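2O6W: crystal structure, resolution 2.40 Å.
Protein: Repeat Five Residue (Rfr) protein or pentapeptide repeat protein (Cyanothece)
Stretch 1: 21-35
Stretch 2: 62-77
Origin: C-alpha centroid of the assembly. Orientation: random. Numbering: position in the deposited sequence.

Stretch 1 21-35: EGVNLPRENFGLKYR
Stretch 2, residues 62-77: NLSNANLYQSDLSSII

The two stretches lie side by side and run in the same direction. Neither contains a regular helix or strand. The CA register pairs Gly 22 with Ala 66 (3.9 Å between CA atoms), Arg 27 with Ser 71 and Gly 31 with Ser 74. Single beta bridges join Asn 24 to Asn 67 and Asn 29 to Asp 72. Stretch 2 makes type II turns at Leu 63-Ala 66, Leu 68-Ser 71 and Leu 73-Ile 76.

Gly 22 has phi/psi 69/9, a region that favours glycine. Its N donates to Ser 64 O at 2.9 Å. Val 23 (chi1 m) sets CG2 3.8 Å from Ala 66 CB, an apolar contact.

At the first bridge, Asn 67 N donates to Val 23 O (2.8 Å), and Leu 25 N donates to Asn 67 O (2.9 Å). The two bridged asparagines, both chi1 t, also join through their side chains: Asn 67 ND2 donates to Asn 24 OD1 at 2.9 Å. Asn 67 OD1 accepts from Tyr 69 N at 3.1 Å and is also bonded elsewhere in the structure. Leu 25 (m, t) places CB 3.9 Å from Leu 68 CD2.

Pro 26 has no amide hydrogen, so its N, 3.3 Å from Asn 67 O, makes no hydrogen bond. Arg 27 has phi/psi 53/39. Its N donates to Tyr 69 O at 2.7 Å. Its side chain (m, t, t) begins away from stretch 2, but its end returns: NE and NH2 reach Gln 70 OE1 at 2.8 and 3.1 Å.

Ser 71 OG accepts from Glu 28 N (2.9 Å) and donates weakly to Leu 25 O (2.9 Å). The second bridge repeats the first: Asp 72 N donates to Glu 28 O, and Phe 30 N to Asp 72 O, both at 2.8 Å.

Asn 29 OD1 (chi1 t) accepts from Gly 31 N at 3.1 Å. Phe 30 (chi1 m) meets Leu 73 CD2 at its ring edge, 3.8 Å from CD1. Gly 31 leaves room for polar side chains: an ideal CB would clash with Asp 72 OD1 and Ser 74 OG. Ser 74 OG donates to Asp 72 OD1 at 2.7 Å.

Leu 32 N donates weakly to Ser 74 O (3.3 Å) and OG (3.0 Å). Water 2 accepts from Tyr 34 N and donates to Asn 29 OD1. Arg 35 (chi1 p) is out of reach of stretch 2.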

ATOM      1  N   GLU A  21      12.549  -5.050  -1.798  1.00 37.68           N
ATOM      2  CA  GLU A  21      12.291  -5.462  -3.173  1.00 36.92           C
ATOM      3  C   GLU A  21      11.999  -6.960  -3.292  1.00 34.48           C
ATOM      4  O   GLU A  21      12.736  -7.785  -2.765  1.00 33.05           O
ATOM      5  CB  GLU A  21      13.491  -5.137  -4.070  1.00 41.52           C
ATOM      6  CG  GLU A  21      14.106  -3.745  -3.909  1.00 50.97           C
ATOM      7  CD  GLU A  21      14.949  -3.584  -2.632  1.00 56.39           C
ATOM      8  OE1 GLU A  21      15.408  -4.603  -2.053  1.00 56.93           O
ATOM      9  OE2 GLU A  21      15.170  -2.421  -2.221  1.00 59.55           O
ATOM     10  N   GLY A  22      10.926  -7.301  -3.992  1.00 32.96           N
ATOM     11  CA  GLY A  22      10.589  -8.694  -4.192  1.00 31.38           C
ATOM     12  C   GLY A  22      10.126  -9.521  -3.007  1.00 31.71           C
ATOM     13  O   GLY A  22       9.999 -10.740  -3.146  1.00 31.18           O
ATOM     14  N   VAL A  23       9.868  -8.907  -1.853  1.00 30.48           N
ATOM     15  CA  VAL A  23       9.413  -9.696  -0.710  1.00 31.14           C
ATOM     16  C   VAL A  23       8.016 -10.247  -0.954  1.00 32.64           C
ATOM     17  O   VAL A  23       7.233  -9.688  -1.728  1.00 34.18           O
ATOM     18  CB  VAL A  23       9.371  -8.894   0.621  1.00 32.19           C
ATOM     19  CG1 VAL A  23      10.771  -8.471   1.020  1.00 29.85           C
ATOM     20  CG2 VAL A  23       8.432  -7.702   0.496  1.00 30.90           C
ATOM     21  N   ASN A  24       7.713 -11.354  -0.287  1.00 32.67           N
ATOM     22  CA  ASN A  24       6.416 -11.998  -0.410  1.00 33.16           C
ATOM     23  C   ASN A  24       5.633 -11.805   0.886  1.00 33.37           C
ATOM     24  O   ASN A  24       5.792 -12.564   1.843  1.00 34.02           O
ATOM     25  CB  ASN A  24       6.599 -13.491  -0.689  1.00 33.46           C
ATOM     26  CG  ASN A  24       5.316 -14.162  -1.134  1.00 36.08           C
ATOM     27  OD1 ASN A  24       4.664 -13.705  -2.074  1.00 39.51           O
ATOM     28  ND2 ASN A  24       4.948 -15.256  -0.472  1.00 33.76           N
ATOM     29  N   LEU A  25       4.797 -10.775   0.919  1.00 32.22           N
ATOM     30  CA  LEU A  25       3.994 -10.495   2.102  1.00 31.36           C
ATOM     31  C   LEU A  25       2.503 -10.404   1.776  1.00 30.80           C
ATOM     32  O   LEU A  25       1.850  -9.409   2.080  1.00 30.89           O
ATOM     33  CB  LEU A  25       4.476  -9.204   2.768  1.00 28.79           C
ATOM     34  CG  LEU A  25       5.892  -9.283   3.350  1.00 30.51           C
ATOM     35  CD1 LEU A  25       6.279  -7.947   3.973  1.00 31.34           C
ATOM     36  CD2 LEU A  25       5.961 -10.391   4.400  1.00 28.30           C
ATOM     37  N   PRO A  26       1.949 -11.443   1.128  1.00 30.88           N
ATOM     38  CA  PRO A  26       0.523 -11.388   0.806  1.00 30.28           C
ATOM     39  C   PRO A  26      -0.347 -11.649   2.031  1.00 31.76           C
ATOM     40  O   PRO A  26       0.087 -12.280   3.003  1.00 30.07           O
ATOM     41  CB  PRO A  26       0.366 -12.480  -0.252  1.00 30.27           C
ATOM     42  CG  PRO A  26       1.367 -13.510   0.190  1.00 27.96           C
ATOM     43  CD  PRO A  26       2.572 -12.648   0.540  1.00 29.96           C
ATOM     44  N   ARG A  27      -1.575 -11.145   1.974  1.00 31.59           N
ATOM     45  CA  ARG A  27      -2.536 -11.326   3.046  1.00 32.10           C
ATOM     46  C   ARG A  27      -2.050 -10.908   4.426  1.00 32.42           C
ATOM     47  O   ARG A  27      -2.335 -11.580   5.409  1.00 32.12           O
ATOM     48  CB  ARG A  27      -2.984 -12.787   3.072  1.00 31.17           C
ATOM     49  CG  ARG A  27      -3.828 -13.149   1.872  1.00 31.77           C
ATOM     50  CD  ARG A  27      -4.043 -14.638   1.742  1.00 29.59           C
ATOM     51  NE  ARG A  27      -5.033 -14.913   0.711  1.00 33.19           N
ATOM     52  CZ  ARG A  27      -5.382 -16.128   0.312  1.00 32.81           C
ATOM     53  NH1 ARG A  27      -4.809 -17.196   0.861  1.00 31.15           N
ATOM     54  NH2 ARG A  27      -6.316 -16.268  -0.626  1.00 31.73           N
ATOM     55  N   GLU A  28      -1.309  -9.810   4.506  1.00 33.97           N
ATOM     56  CA  GLU A  28      -0.840  -9.333   5.802  1.00 34.30           C
ATOM     57  C   GLU A  28      -1.691  -8.137   6.234  1.00 34.21           C
ATOM     58  O   GLU A  28      -2.447  -7.567   5.441  1.00 33.50           O
ATOM     59  CB  GLU A  28       0.637  -8.933   5.735  1.00 35.19           C
ATOM     60  CG  GLU A  28       1.604 -10.090   5.474  1.00 41.54           C
ATOM     61  CD  GLU A  28       1.730 -11.066   6.646  1.00 46.78           C
ATOM     62  OE1 GLU A  28       2.420 -12.101   6.487  1.00 48.82           O
ATOM     63  OE2 GLU A  28       1.153 -10.802   7.724  1.00 48.48           O
ATOM     64  N   ASN A  29      -1.586  -7.762   7.499  1.00 33.82           N
ATOM     65  CA  ASN A  29      -2.354  -6.637   7.993  1.00 34.19           C
ATOM     66  C   ASN A  29      -1.443  -5.514   8.483  1.00 35.16           C
ATOM     67  O   ASN A  29      -0.926  -5.559   9.592  1.00 34.32           O
ATOM     68  CB  ASN A  29      -3.293  -7.093   9.107  1.00 33.98           C
ATOM     69  CG  ASN A  29      -4.044  -5.940   9.748  1.00 38.37           C
ATOM     70  OD1 ASN A  29      -4.187  -4.866   9.156  1.00 39.72           O
ATOM     71  ND2 ASN A  29      -4.541  -6.160  10.966  1.00 38.22           N
ATOM     72  N   PHE A  30      -1.250  -4.514   7.630  1.00 35.50           N
ATOM     73  CA  PHE A  30      -0.428  -3.358   7.956  1.00 36.33           C
ATOM     74  C   PHE A  30      -1.324  -2.126   7.990  1.00 37.01           C
ATOM     75  O   PHE A  30      -0.862  -1.022   7.724  1.00 37.98           O
ATOM     76  CB  PHE A  30       0.644  -3.134   6.885  1.00 38.33           C
ATOM     77  CG  PHE A  30       1.623  -4.258   6.745  1.00 40.33           C
ATOM     78  CD1 PHE A  30       1.799  -4.888   5.517  1.00 40.99           C
ATOM     79  CD2 PHE A  30       2.382  -4.680   7.830  1.00 41.83           C
ATOM     80  CE1 PHE A  30       2.722  -5.922   5.367  1.00 42.21           C
ATOM     81  CE2 PHE A  30       3.309  -5.713   7.693  1.00 43.81           C
ATOM     82  CZ  PHE A  30       3.477  -6.338   6.459  1.00 43.38           C
ATOM     83  N   GLY A  31      -2.603  -2.313   8.300  1.00 37.70           N
ATOM     84  CA  GLY A  31      -3.517  -1.185   8.325  1.00 40.19           C
ATOM     85  C   GLY A  31      -4.018  -0.771   9.697  1.00 41.22           C
ATOM     86  O   GLY A  31      -3.625  -1.344  10.714  1.00 40.43           O
ATOM     87  N   LEU A  32      -4.892   0.234   9.715  1.00 42.89           N
ATOM     88  CA  LEU A  32      -5.474   0.753  10.952  1.00 43.60           C
ATOM     89  C   LEU A  32      -6.953   0.418  11.108  1.00 44.17           C
ATOM     90  O   LEU A  32      -7.641   1.042  11.905  1.00 46.61           O
ATOM     91  CB  LEU A  32      -5.318   2.274  11.014  1.00 42.93           C
ATOM     92  CG  LEU A  32      -3.973   2.823  11.468  1.00 45.36           C
ATOM     93  CD1 LEU A  32      -3.997   4.342  11.391  1.00 44.35           C
ATOM     94  CD2 LEU A  32      -3.685   2.362  12.895  1.00 45.24           C
ATOM     95  N   LYS A  33      -7.448  -0.555  10.356  1.00 44.90           N
ATOM     96  CA  LYS A  33      -8.854  -0.899  10.457  1.00 44.83           C
ATOM     97  C   LYS A  33      -9.152  -2.008  11.449  1.00 46.37           C
ATOM     98  O   LYS A  33     -10.096  -1.911  12.225  1.00 47.56           O
ATOM     99  CB  LYS A  33      -9.413  -1.290   9.092  1.00 43.56           C
ATOM    100  CG  LYS A  33      -9.639  -0.120   8.160  1.00 40.32           C
ATOM    101  CD  LYS A  33     -10.344  -0.567   6.897  1.00 39.73           C
ATOM    102  CE  LYS A  33     -10.747   0.624   6.039  1.00 40.26           C
ATOM    103  NZ  LYS A  33     -11.532   0.196   4.849  1.00 38.62           N
ATOM    104  N   TYR A  34      -8.349  -3.061  11.434  1.00 47.55           N
ATOM    105  CA  TYR A  34      -8.595  -4.166  12.334  1.00 48.48           C
ATOM    106  C   TYR A  34      -7.343  -4.628  13.043  1.00 50.84           C
ATOM    107  O   TYR A  34      -6.245  -4.131  12.795  1.00 51.45           O
ATOM    108  CB  TYR A  34      -9.176  -5.355  11.565  1.00 46.22           C
ATOM    109  CG  TYR A  34     -10.304  -5.021  10.623  1.00 45.19           C
ATOM    110  CD1 TYR A  34     -10.060  -4.762   9.268  1.00 44.22           C
ATOM    111  CD2 TYR A  34     -11.626  -5.003  11.075  1.00 44.49           C
ATOM    112  CE1 TYR A  34     -11.113  -4.502   8.386  1.00 43.99           C
ATOM    113  CE2 TYR A  34     -12.679  -4.741  10.207  1.00 44.17           C
ATOM    114  CZ  TYR A  34     -12.422  -4.495   8.867  1.00 44.83           C
ATOM    115  OH  TYR A  34     -13.482  -4.252   8.015  1.00 46.92           O
ATOM    116  N   ARG A  35      -7.530  -5.599  13.926  1.00 53.95           N
ATOM    117  CA  ARG A  35      -6.438  -6.199  14.670  1.00 57.29           C
ATOM    118  C   ARG A  35      -6.891  -7.605  15.060  1.00 58.32           C
ATOM    119  O   ARG A  35      -8.075  -7.831  15.327  1.00 57.98           O
ATOM    120  CB  ARG A  35      -6.104  -5.365  15.913  1.00 58.44           C
ATOM    121  CG  ARG A  35      -7.191  -5.320  16.965  1.00 62.12           C
ATOM    122  CD  ARG A  35      -6.801  -4.427  18.139  1.00 65.52           C
ATOM    123  NE  ARG A  35      -7.822  -4.453  19.188  1.00 70.21           N
ATOM    124  CZ  ARG A  35      -8.034  -5.484  20.002  1.00 72.01           C
ATOM    125  NH1 ARG A  35      -7.290  -6.580  19.902  1.00 73.72           N
ATOM    126  NH2 ARG A  35      -8.999  -5.428  20.911  1.00 71.51           N
ATOM    127  N   ASN A  62      11.360   0.775  -0.644  1.00 35.22           N
ATOM    128  CA  ASN A  62      11.373   0.196  -1.977  1.00 33.94           C
ATOM    129  C   ASN A  62      10.698  -1.169  -1.873  1.00 33.56           C
ATOM    130  O   ASN A  62      11.218  -2.077  -1.231  1.00 34.52           O
ATOM    131  CB  ASN A  62      12.799   0.023  -2.498  1.00 33.87           C
ATOM    132  CG  ASN A  62      12.840  -0.263  -3.997  1.00 37.00           C
ATOM    133  OD1 ASN A  62      11.996  -0.988  -4.534  1.00 36.43           O
ATOM    134  ND2 ASN A  62      13.831   0.291  -4.675  1.00 39.41           N
ATOM    135  N   LEU A  63       9.537  -1.293  -2.508  1.00 32.57           N
ATOM    136  CA  LEU A  63       8.770  -2.521  -2.494  1.00 32.16           C
ATOM    137  C   LEU A  63       8.595  -3.075  -3.904  1.00 32.74           C
ATOM    138  O   LEU A  63       7.731  -3.917  -4.153  1.00 32.01           O
ATOM    139  CB  LEU A  63       7.403  -2.262  -1.855  1.00 32.03           C
ATOM    140  CG  LEU A  63       7.380  -2.168  -0.325  1.00 33.96           C
ATOM    141  CD1 LEU A  63       6.199  -1.327   0.147  1.00 34.32           C
ATOM    142  CD2 LEU A  63       7.306  -3.567   0.252  1.00 31.93           C
ATOM    143  N   SER A  64       9.425  -2.596  -4.825  1.00 33.11           N
ATOM    144  CA  SER A  64       9.381  -3.020  -6.226  1.00 33.36           C
ATOM    145  C   SER A  64       9.271  -4.536  -6.424  1.00 31.28           C
ATOM    146  O   SER A  64      10.038  -5.301  -5.853  1.00 29.82           O
ATOM    147  CB  SER A  64      10.631  -2.514  -6.955  1.00 34.28           C
ATOM    148  OG  SER A  64      10.643  -1.095  -7.010  1.00 37.91           O
ATOM    149  N   ASN A  65       8.303  -4.962  -7.228  1.00 30.78           N
ATOM    150  CA  ASN A  65       8.131  -6.379  -7.515  1.00 31.16           C
ATOM    151  C   ASN A  65       7.770  -7.202  -6.288  1.00 31.34           C
ATOM    152  O   ASN A  65       7.849  -8.434  -6.312  1.00 30.45           O
ATOM    153  CB  ASN A  65       9.418  -6.934  -8.136  1.00 33.22           C
ATOM    154  CG  ASN A  65       9.755  -6.271  -9.455  1.00 37.45           C
ATOM    155  OD1 ASN A  65       9.118  -6.539 -10.477  1.00 43.68           O
ATOM    156  ND2 ASN A  65      10.740  -5.387  -9.441  1.00 36.80           N
ATOM    157  N   ALA A  66       7.388  -6.534  -5.205  1.00 30.98           N
ATOM    158  CA  ALA A  66       7.004  -7.258  -3.997  1.00 29.68           C
ATOM    159  C   ALA A  66       5.565  -7.723  -4.160  1.00 27.34           C
ATOM    160  O   ALA A  66       4.827  -7.178  -4.971  1.00 27.10           O
ATOM    161  CB  ALA A  66       7.125  -6.364  -2.781  1.00 27.66           C
ATOM    162  N   ASN A  67       5.177  -8.740  -3.402  1.00 27.30           N
ATOM    163  CA  ASN A  67       3.815  -9.247  -3.468  1.00 27.97           C
ATOM    164  C   ASN A  67       3.020  -8.901  -2.209  1.00 27.91           C
ATOM    165  O   ASN A  67       3.307  -9.410  -1.118  1.00 27.86           O
ATOM    166  CB  ASN A  67       3.806 -10.765  -3.665  1.00 26.67           C
ATOM    167  CG  ASN A  67       2.399 -11.328  -3.690  1.00 29.79           C
ATOM    168  OD1 ASN A  67       1.464 -10.647  -4.124  1.00 30.30           O
ATOM    169  ND2 ASN A  67       2.238 -12.569  -3.246  1.00 26.66           N
ATOM    170  N   LEU A  68       2.021  -8.038  -2.363  1.00 27.36           N
ATOM    171  CA  LEU A  68       1.185  -7.628  -1.234  1.00 28.18           C
ATOM    172  C   LEU A  68      -0.277  -8.003  -1.461  1.00 27.19           C
ATOM    173  O   LEU A  68      -1.180  -7.450  -0.835  1.00 25.79           O
ATOM    174  CB  LEU A  68       1.315  -6.120  -1.015  1.00 24.45           C
ATOM    175  CG  LEU A  68       2.745  -5.699  -0.653  1.00 24.87           C
ATOM    176  CD1 LEU A  68       2.899  -4.184  -0.722  1.00 24.69           C
ATOM    177  CD2 LEU A  68       3.071  -6.213   0.735  1.00 23.33           C
ATOM    178  N   TYR A  69      -0.489  -8.961  -2.359  1.00 28.48           N
ATOM    179  CA  TYR A  69      -1.824  -9.446  -2.698  1.00 30.72           C
ATOM    180  C   TYR A  69      -2.739  -9.601  -1.478  1.00 28.69           C
ATOM    181  O   TYR A  69      -2.373 -10.242  -0.496  1.00 27.16           O
ATOM    182  CB  TYR A  69      -1.716 -10.784  -3.437  1.00 29.81           C
ATOM    183  CG  TYR A  69      -3.051 -11.391  -3.787  1.00 31.39           C
ATOM    184  CD1 TYR A  69      -3.911 -10.760  -4.679  1.00 32.99           C
ATOM    185  CD2 TYR A  69      -3.460 -12.595  -3.216  1.00 33.60           C
ATOM    186  CE1 TYR A  69      -5.150 -11.312  -4.992  1.00 37.19           C
ATOM    187  CE2 TYR A  69      -4.694 -13.153  -3.521  1.00 34.73           C
ATOM    188  CZ  TYR A  69      -5.536 -12.509  -4.408  1.00 37.26           C
ATOM    189  OH  TYR A  69      -6.762 -13.061  -4.711  1.00 40.49           O
ATOM    190  N   GLN A  70      -3.923  -8.998  -1.564  1.00 27.39           N
ATOM    191  CA  GLN A  70      -4.935  -9.040  -0.507  1.00 27.69           C
ATOM    192  C   GLN A  70      -4.493  -8.562   0.865  1.00 27.79           C
ATOM    193  O   GLN A  70      -5.075  -8.952   1.866  1.00 27.43           O
ATOM    194  CB  GLN A  70      -5.506 -10.452  -0.370  1.00 26.34           C
ATOM    195  CG  GLN A  70      -6.341 -10.896  -1.542  1.00 30.25           C
ATOM    196  CD  GLN A  70      -7.112 -12.170  -1.248  1.00 31.86           C
ATOM    197  OE1 GLN A  70      -6.549 -13.155  -0.769  1.00 36.47           O
ATOM    198  NE2 GLN A  70      -8.406 -12.159  -1.542  1.00 33.26           N
ATOM    199  N   SER A  71      -3.464  -7.728   0.917  1.00 28.81           N
ATOM    200  CA  SER A  71      -2.983  -7.208   2.189  1.00 28.71           C
ATOM    201  C   SER A  71      -3.751  -5.948   2.597  1.00 29.37           C
ATOM    202  O   SER A  71      -4.229  -5.194   1.746  1.00 30.61           O
ATOM    203  CB  SER A  71      -1.493  -6.884   2.093  1.00 27.69           C
ATOM    204  OG  SER A  71      -0.702  -8.051   2.247  1.00 29.60           O
ATOM    205  N   ASP A  72      -3.887  -5.728   3.900  1.00 29.00           N
ATOM    206  CA  ASP A  72      -4.569  -4.538   4.397  1.00 29.22           C
ATOM    207  C   ASP A  72      -3.480  -3.477   4.577  1.00 29.05           C
ATOM    208  O   ASP A  72      -2.518  -3.682   5.322  1.00 24.97           O
ATOM    209  CB  ASP A  72      -5.246  -4.820   5.750  1.00 31.51           C
ATOM    210  CG  ASP A  72      -6.136  -3.663   6.226  1.00 36.84           C
ATOM    211  OD1 ASP A  72      -5.803  -2.479   5.955  1.00 35.97           O
ATOM    212  OD2 ASP A  72      -7.164  -3.935   6.895  1.00 38.29           O
ATOM    213  N   LEU A  73      -3.637  -2.348   3.893  1.00 28.59           N
ATOM    214  CA  LEU A  73      -2.675  -1.257   3.970  1.00 29.60           C
ATOM    215  C   LEU A  73      -3.405   0.047   4.294  1.00 30.76           C
ATOM    216  O   LEU A  73      -2.934   1.137   3.959  1.00 32.37           O
ATOM    217  CB  LEU A  73      -1.939  -1.116   2.628  1.00 27.84           C
ATOM    218  CG  LEU A  73      -1.309  -2.404   2.069  1.00 28.41           C
ATOM    219  CD1 LEU A  73      -0.706  -2.154   0.687  1.00 26.52           C
ATOM    220  CD2 LEU A  73      -0.254  -2.905   3.031  1.00 23.37           C
ATOM    221  N   SER A  74      -4.555  -0.061   4.947  1.00 30.51           N
ATOM    222  CA  SER A  74      -5.335   1.125   5.270  1.00 32.78           C
ATOM    223  C   SER A  74      -4.558   2.173   6.070  1.00 32.48           C
ATOM    224  O   SER A  74      -3.907   1.858   7.061  1.00 31.30           O
ATOM    225  CB  SER A  74      -6.635   0.734   6.003  1.00 33.61           C
ATOM    226  OG  SER A  74      -6.393  -0.096   7.124  1.00 37.16           O
ATOM    227  N   SER A  75      -4.622   3.419   5.602  1.00 33.10           N
ATOM    228  CA  SER A  75      -3.953   4.549   6.247  1.00 33.66           C
ATOM    229  C   SER A  75      -2.432   4.435   6.267  1.00 32.50           C
ATOM    230  O   SER A  75      -1.756   5.156   7.003  1.00 32.29           O
ATOM    231  CB  SER A  75      -4.466   4.715   7.679  1.00 33.53           C
ATOM    232  OG  SER A  75      -5.865   4.958   7.684  1.00 37.84           O
ATOM    233  N   ILE A  76      -1.890   3.543   5.451  1.00 31.14           N
ATOM    234  CA  ILE A  76      -0.449   3.359   5.403  1.00 32.43           C
ATOM    235  C   ILE A  76       0.246   4.570   4.790  1.00 32.47           C
ATOM    236  O   ILE A  76      -0.342   5.297   3.981  1.00 33.25           O
ATOM    237  CB  ILE A  76      -0.085   2.113   4.579  1.00 30.92           C
ATOM    238  CG1 ILE A  76       1.295   1.603   4.990  1.00 29.83           C
ATOM    239  CG2 ILE A  76      -0.093   2.456   3.101  1.00 29.49           C
ATOM    240  CD1 ILE A  76       1.557   0.187   4.551  1.00 31.67           C
ATOM    241  N   ILE A  77       1.502   4.776   5.171  1.00 32.49           N
ATOM    242  CA  ILE A  77       2.287   5.897   4.659  1.00 32.33           C
ATOM    243  C   ILE A  77       3.350   5.407   3.670  1.00 32.66           C
ATOM    244  O   ILE A  77       4.367   4.828   4.057  1.00 30.22           O
ATOM    245  CB  ILE A  77       2.955   6.668   5.823  1.00 32.36           C
ATOM    246  CG1 ILE A  77       1.874   7.145   6.802  1.00 31.07           C
ATOM    247  CG2 ILE A  77       3.711   7.880   5.297  1.00 31.89           C
ATOM    248  CD1 ILE A  77       2.417   7.857   8.013  1.00 31.08           C
TER
HETATM  249  O   HOH W   1      -5.460  -8.525   4.909  1.00 33.89           O
HETATM  250  O   HOH W   2      -6.347  -3.085   9.410  1.00 29.57           O
HETATM  251  O   HOH W   3      -0.972   1.472   8.708  1.00 42.64           O